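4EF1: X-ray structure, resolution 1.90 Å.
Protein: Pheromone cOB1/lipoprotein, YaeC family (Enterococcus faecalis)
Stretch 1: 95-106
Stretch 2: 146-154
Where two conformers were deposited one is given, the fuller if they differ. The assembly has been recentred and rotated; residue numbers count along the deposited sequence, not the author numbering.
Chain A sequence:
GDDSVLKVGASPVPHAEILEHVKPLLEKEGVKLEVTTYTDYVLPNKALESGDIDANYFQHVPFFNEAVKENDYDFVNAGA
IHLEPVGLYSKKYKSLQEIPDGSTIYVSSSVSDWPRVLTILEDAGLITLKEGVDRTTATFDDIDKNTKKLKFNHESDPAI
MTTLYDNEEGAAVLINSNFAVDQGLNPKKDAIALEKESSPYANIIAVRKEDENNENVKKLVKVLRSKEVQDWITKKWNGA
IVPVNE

Stretch 1 (95-106) SLQEIPDGSTIY
Stretch 2 (146-154) NTKKLKFNH

Residues 95-106 and 146-154 of one chain meet as neighbouring parallel strands preceded by two turns. Together they bury 763 Å². Strand 104-106 runs beside strand 151-154, with 28° between their directions. The register pairs Thr-104 with Lys-151, Ile-105 with Phe-152 and Tyr-106 with Asn-153, at CA-CA distances of 4.4, 4.9 and 4.8 Å. Phi/psi is extended through both strands, for example -98/130 at Thr-104, -103/154 at Lys-151 and -109/117 at Asn-153.

Three backbone bonds form the ladder. Lys-151 N donates to Ser-103 O at 2.8 Å, Ile-105 N to Lys-151 O at 2.7 Å, and Asn-153 N to Ile-105 O at 2.9 Å. Ile-105 thus uses both its N and its O, as expected of parallel strands.

Lys-148 has the largest covered area, 122 Å². It follows Thr-147 in a type I turn from Asn-146 to Lys-149, and its phi/psi is -92/7. Asn-146 (chi1 t) braces this loop: its OD1 accepts from Leu-150 N at 3.0 Å and its ND2 donates to Leu-150 O at 3.0 Å. The Lys-148 side chain is m, t, t, m. Its CA-to-CB bond points sideways, but the chain extends to the first stretch. There NZ donates to Gln-97 O at 2.9 Å and to Ile-99 O at 2.7 Å, so the ammonium is held by backbone carbonyls. Asp-101 OD1 lies 4.3 Å from Lys-148 NZ, beyond a salt bridge. Gly-102 N donates to Lys-148 O at 2.8 Å.

Lys-151 (m, t, t, p) covers 80 Å². Its NZ donates to Gly-102 O at 2.7 Å. Gly-102 sits in the type II turn Pro-100 to Ser-103, with phi/psi 75/8. The positive phi favours glycine, and an ideal CB would come within 2.9 Å of Lys-151 NZ, a clash. Ser-103 N closes the turn by donating to Pro-100 O at 3.2 Å, and Ser-103 OG (chi1 m) donates to Pro-100 O at 2.7 Å.

Asn-153 (chi1 t) covers 84 Å². It shares a sheet face with Thr-104, Tyr-106 and Lys-151. Its CB lies over the Tyr-106 ring, 3.9 Å from the ring centroid and 14° off the normal, a CH-pi contact. Tyr-106 has chi1 m and chi2 70°. Thr-104 CG2 (chi1 m) packs 3.7 Å from Asn-153 CB.

Ile-105 (m, m) and Phe-152 (chi1 m, chi2 -90°) occupy the other face. Ile-105 CB is 3.9 Å from Phe-152 CD1. Leu-150 (m, t) extends this apolar packing: its CD1 is 4.0 Å from Ile-105 CG1, and its CD2 is 3.8 Å from CG2 of Ile-99 (m, t).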

# COMPACT_ATOMS: atom_id res chain seq x y z
N SER A 95 -5.00 -22.63 2.31
CA SER A 95 -5.37 -22.35 0.92
C SER A 95 -6.77 -21.83 0.89
O SER A 95 -7.60 -22.21 1.74
CB SER A 95 -5.36 -23.60 0.02
OG SER A 95 -6.21 -23.40 -1.13
N LEU A 96 -7.06 -21.00 -0.10
CA LEU A 96 -8.41 -20.47 -0.27
C LEU A 96 -9.43 -21.59 -0.45
O LEU A 96 -10.52 -21.51 0.09
CB LEU A 96 -8.50 -19.48 -1.44
CG LEU A 96 -7.90 -18.09 -1.25
CD1 LEU A 96 -7.85 -17.21 -2.49
CD2 LEU A 96 -8.58 -17.33 -0.16
N GLN A 97 -9.05 -22.67 -1.16
CA GLN A 97 -9.99 -23.77 -1.46
C GLN A 97 -10.47 -24.54 -0.22
O GLN A 97 -11.58 -25.10 -0.22
CB GLN A 97 -9.41 -24.75 -2.49
CG GLN A 97 -9.01 -24.15 -3.83
CD GLN A 97 -10.15 -23.39 -4.54
OE1 GLN A 97 -11.29 -23.85 -4.58
NE2 GLN A 97 -9.81 -22.23 -5.13
N GLU A 98 -9.66 -24.52 0.84
CA GLU A 98 -9.98 -25.12 2.15
C GLU A 98 -10.97 -24.33 2.97
O GLU A 98 -11.55 -24.86 3.89
CB GLU A 98 -8.71 -25.24 3.03
CG GLU A 98 -7.75 -26.36 2.67
CD GLU A 98 -6.44 -26.28 3.45
OE1 GLU A 98 -6.26 -25.36 4.28
OE2 GLU A 98 -5.57 -27.14 3.23
N ILE A 99 -11.15 -23.04 2.67
CA ILE A 99 -12.08 -22.17 3.42
C ILE A 99 -13.54 -22.69 3.38
O ILE A 99 -14.08 -22.96 2.29
CB ILE A 99 -11.96 -20.69 2.94
CG1 ILE A 99 -10.63 -20.09 3.39
CG2 ILE A 99 -13.07 -19.81 3.44
CD1 ILE A 99 -10.30 -18.74 2.79
N PRO A 100 -14.17 -22.87 4.56
CA PRO A 100 -15.54 -23.34 4.59
C PRO A 100 -16.51 -22.37 3.97
O PRO A 100 -16.29 -21.15 4.00
CB PRO A 100 -15.83 -23.50 6.09
CG PRO A 100 -14.48 -23.72 6.72
CD PRO A 100 -13.54 -22.90 5.90
N ASP A 101 -17.61 -22.88 3.45
CA ASP A 101 -18.66 -22.03 2.94
C ASP A 101 -19.17 -21.11 4.06
O ASP A 101 -19.21 -21.50 5.23
CB ASP A 101 -19.85 -22.81 2.38
CG ASP A 101 -19.55 -23.52 1.05
OD1 ASP A 101 -18.36 -23.55 0.60
OD2 ASP A 101 -20.54 -24.03 0.47
N GLY A 102 -19.52 -19.89 3.70
CA GLY A 102 -20.01 -18.94 4.68
C GLY A 102 -18.99 -18.33 5.60
O GLY A 102 -19.36 -17.62 6.54
N SER A 103 -17.70 -18.57 5.34
CA SER A 103 -16.66 -17.97 6.12
C SER A 103 -16.63 -16.45 5.85
O SER A 103 -17.04 -15.99 4.78
CB SER A 103 -15.28 -18.58 5.77
OG SER A 103 -15.20 -19.95 6.13
N THR A 104 -16.15 -15.71 6.84
CA THR A 104 -15.96 -14.28 6.75
C THR A 104 -14.49 -13.96 6.42
O THR A 104 -13.56 -14.47 7.08
CB THR A 104 -16.38 -13.58 8.07
OG1 THR A 104 -17.74 -13.95 8.39
CG2 THR A 104 -16.23 -12.01 7.98
N ILE A 105 -14.32 -13.11 5.41
CA ILE A 105 -13.03 -12.60 5.00
C ILE A 105 -12.98 -11.18 5.56
O ILE A 105 -13.92 -10.39 5.36
CB ILE A 105 -12.89 -12.61 3.46
CG1 ILE A 105 -13.11 -14.01 2.88
CG2 ILE A 105 -11.52 -12.04 3.01
CD1 ILE A 105 -12.12 -15.07 3.34
N TYR A 106 -11.92 -10.88 6.30
CA TYR A 106 -11.71 -9.58 6.94
C TYR A 106 -10.77 -8.71 6.10
O TYR A 106 -9.67 -9.14 5.73
CB TYR A 106 -11.11 -9.71 8.36
CG TYR A 106 -12.13 -10.03 9.42
CD1 TYR A 106 -12.72 -11.28 9.47
CD2 TYR A 106 -12.51 -9.07 10.41
CE1 TYR A 106 -13.65 -11.59 10.44
CE2 TYR A 106 -13.47 -9.38 11.36
CZ TYR A 106 -14.01 -10.64 11.38
OH TYR A 106 -14.95 -10.96 12.34
N ASN A 146 -20.49 -16.23 -6.17
CA ASN A 146 -19.79 -16.38 -4.86
C ASN A 146 -19.94 -17.86 -4.49
O ASN A 146 -20.90 -18.24 -3.78
CB ASN A 146 -20.42 -15.45 -3.82
CG ASN A 146 -19.59 -15.34 -2.55
OD1 ASN A 146 -18.65 -16.13 -2.32
ND2 ASN A 146 -19.89 -14.34 -1.74
N THR A 147 -18.99 -18.67 -4.97
CA THR A 147 -19.08 -20.13 -4.88
C THR A 147 -19.14 -20.63 -3.43
O THR A 147 -19.94 -21.50 -3.10
CB THR A 147 -17.93 -20.80 -5.65
OG1 THR A 147 -17.97 -20.35 -7.02
CG2 THR A 147 -18.00 -22.32 -5.59
N LYS A 148 -18.31 -20.05 -2.57
CA LYS A 148 -18.28 -20.44 -1.15
C LYS A 148 -19.21 -19.58 -0.26
O LYS A 148 -19.19 -19.73 0.94
CB LYS A 148 -16.82 -20.40 -0.63
CG LYS A 148 -15.97 -21.51 -1.17
CD LYS A 148 -14.55 -21.40 -0.62
CE LYS A 148 -13.74 -22.63 -0.92
NZ LYS A 148 -14.20 -23.88 -0.27
N LYS A 149 -20.02 -18.71 -0.86
CA LYS A 149 -20.91 -17.81 -0.12
C LYS A 149 -20.15 -17.08 0.98
O LYS A 149 -20.60 -16.98 2.11
CB LYS A 149 -22.14 -18.56 0.41
CG LYS A 149 -22.97 -19.20 -0.72
CD LYS A 149 -23.62 -20.53 -0.34
CE LYS A 149 -24.62 -21.07 -1.37
NZ LYS A 149 -24.77 -22.56 -1.25
N LEU A 150 -19.01 -16.51 0.60
CA LEU A 150 -18.18 -15.79 1.51
C LEU A 150 -18.84 -14.51 1.98
O LEU A 150 -19.62 -13.86 1.25
CB LEU A 150 -16.81 -15.52 0.89
CG LEU A 150 -15.92 -16.71 0.55
CD1 LEU A 150 -14.64 -16.22 -0.13
CD2 LEU A 150 -15.61 -17.53 1.79
N LYS A 151 -18.60 -14.22 3.25
CA LYS A 151 -19.02 -13.00 3.88
C LYS A 151 -17.82 -12.09 3.98
O LYS A 151 -16.64 -12.55 4.05
CB LYS A 151 -19.62 -13.26 5.27
CG LYS A 151 -20.86 -14.14 5.29
CD LYS A 151 -21.21 -14.55 6.73
CE LYS A 151 -22.31 -15.59 6.78
NZ LYS A 151 -21.90 -16.90 6.21
N PHE A 152 -18.08 -10.79 4.02
CA PHE A 152 -16.99 -9.82 4.15
C PHE A 152 -17.18 -8.85 5.33
O PHE A 152 -18.20 -8.22 5.45
CB PHE A 152 -16.83 -9.04 2.84
CG PHE A 152 -16.53 -9.93 1.67
CD1 PHE A 152 -15.20 -10.23 1.33
CD2 PHE A 152 -17.55 -10.49 0.93
CE1 PHE A 152 -14.91 -11.05 0.24
CE2 PHE A 152 -17.27 -11.33 -0.15
CZ PHE A 152 -15.94 -11.60 -0.48
N ASN A 153 -16.17 -8.74 6.18
CA ASN A 153 -16.15 -7.71 7.23
C ASN A 153 -15.10 -6.67 6.87
O ASN A 153 -13.89 -6.99 6.78
CB ASN A 153 -15.87 -8.33 8.58
CG ASN A 153 -15.91 -7.34 9.72
OD1 ASN A 153 -15.26 -6.30 9.70
ND2 ASN A 153 -16.67 -7.67 10.74
N HIS A 154 -15.57 -5.43 6.64
CA HIS A 154 -14.71 -4.28 6.26
C HIS A 154 -14.78 -3.13 7.26
O HIS A 154 -14.69 -1.95 6.89
CB HIS A 154 -15.06 -3.85 4.84
CG HIS A 154 -16.53 -3.48 4.65
ND1 HIS A 154 -17.07 -2.37 5.17
CD2 HIS A 154 -17.55 -4.13 3.97
CE1 HIS A 154 -18.38 -2.30 4.82
NE2 HIS A 154 -18.67 -3.36 4.08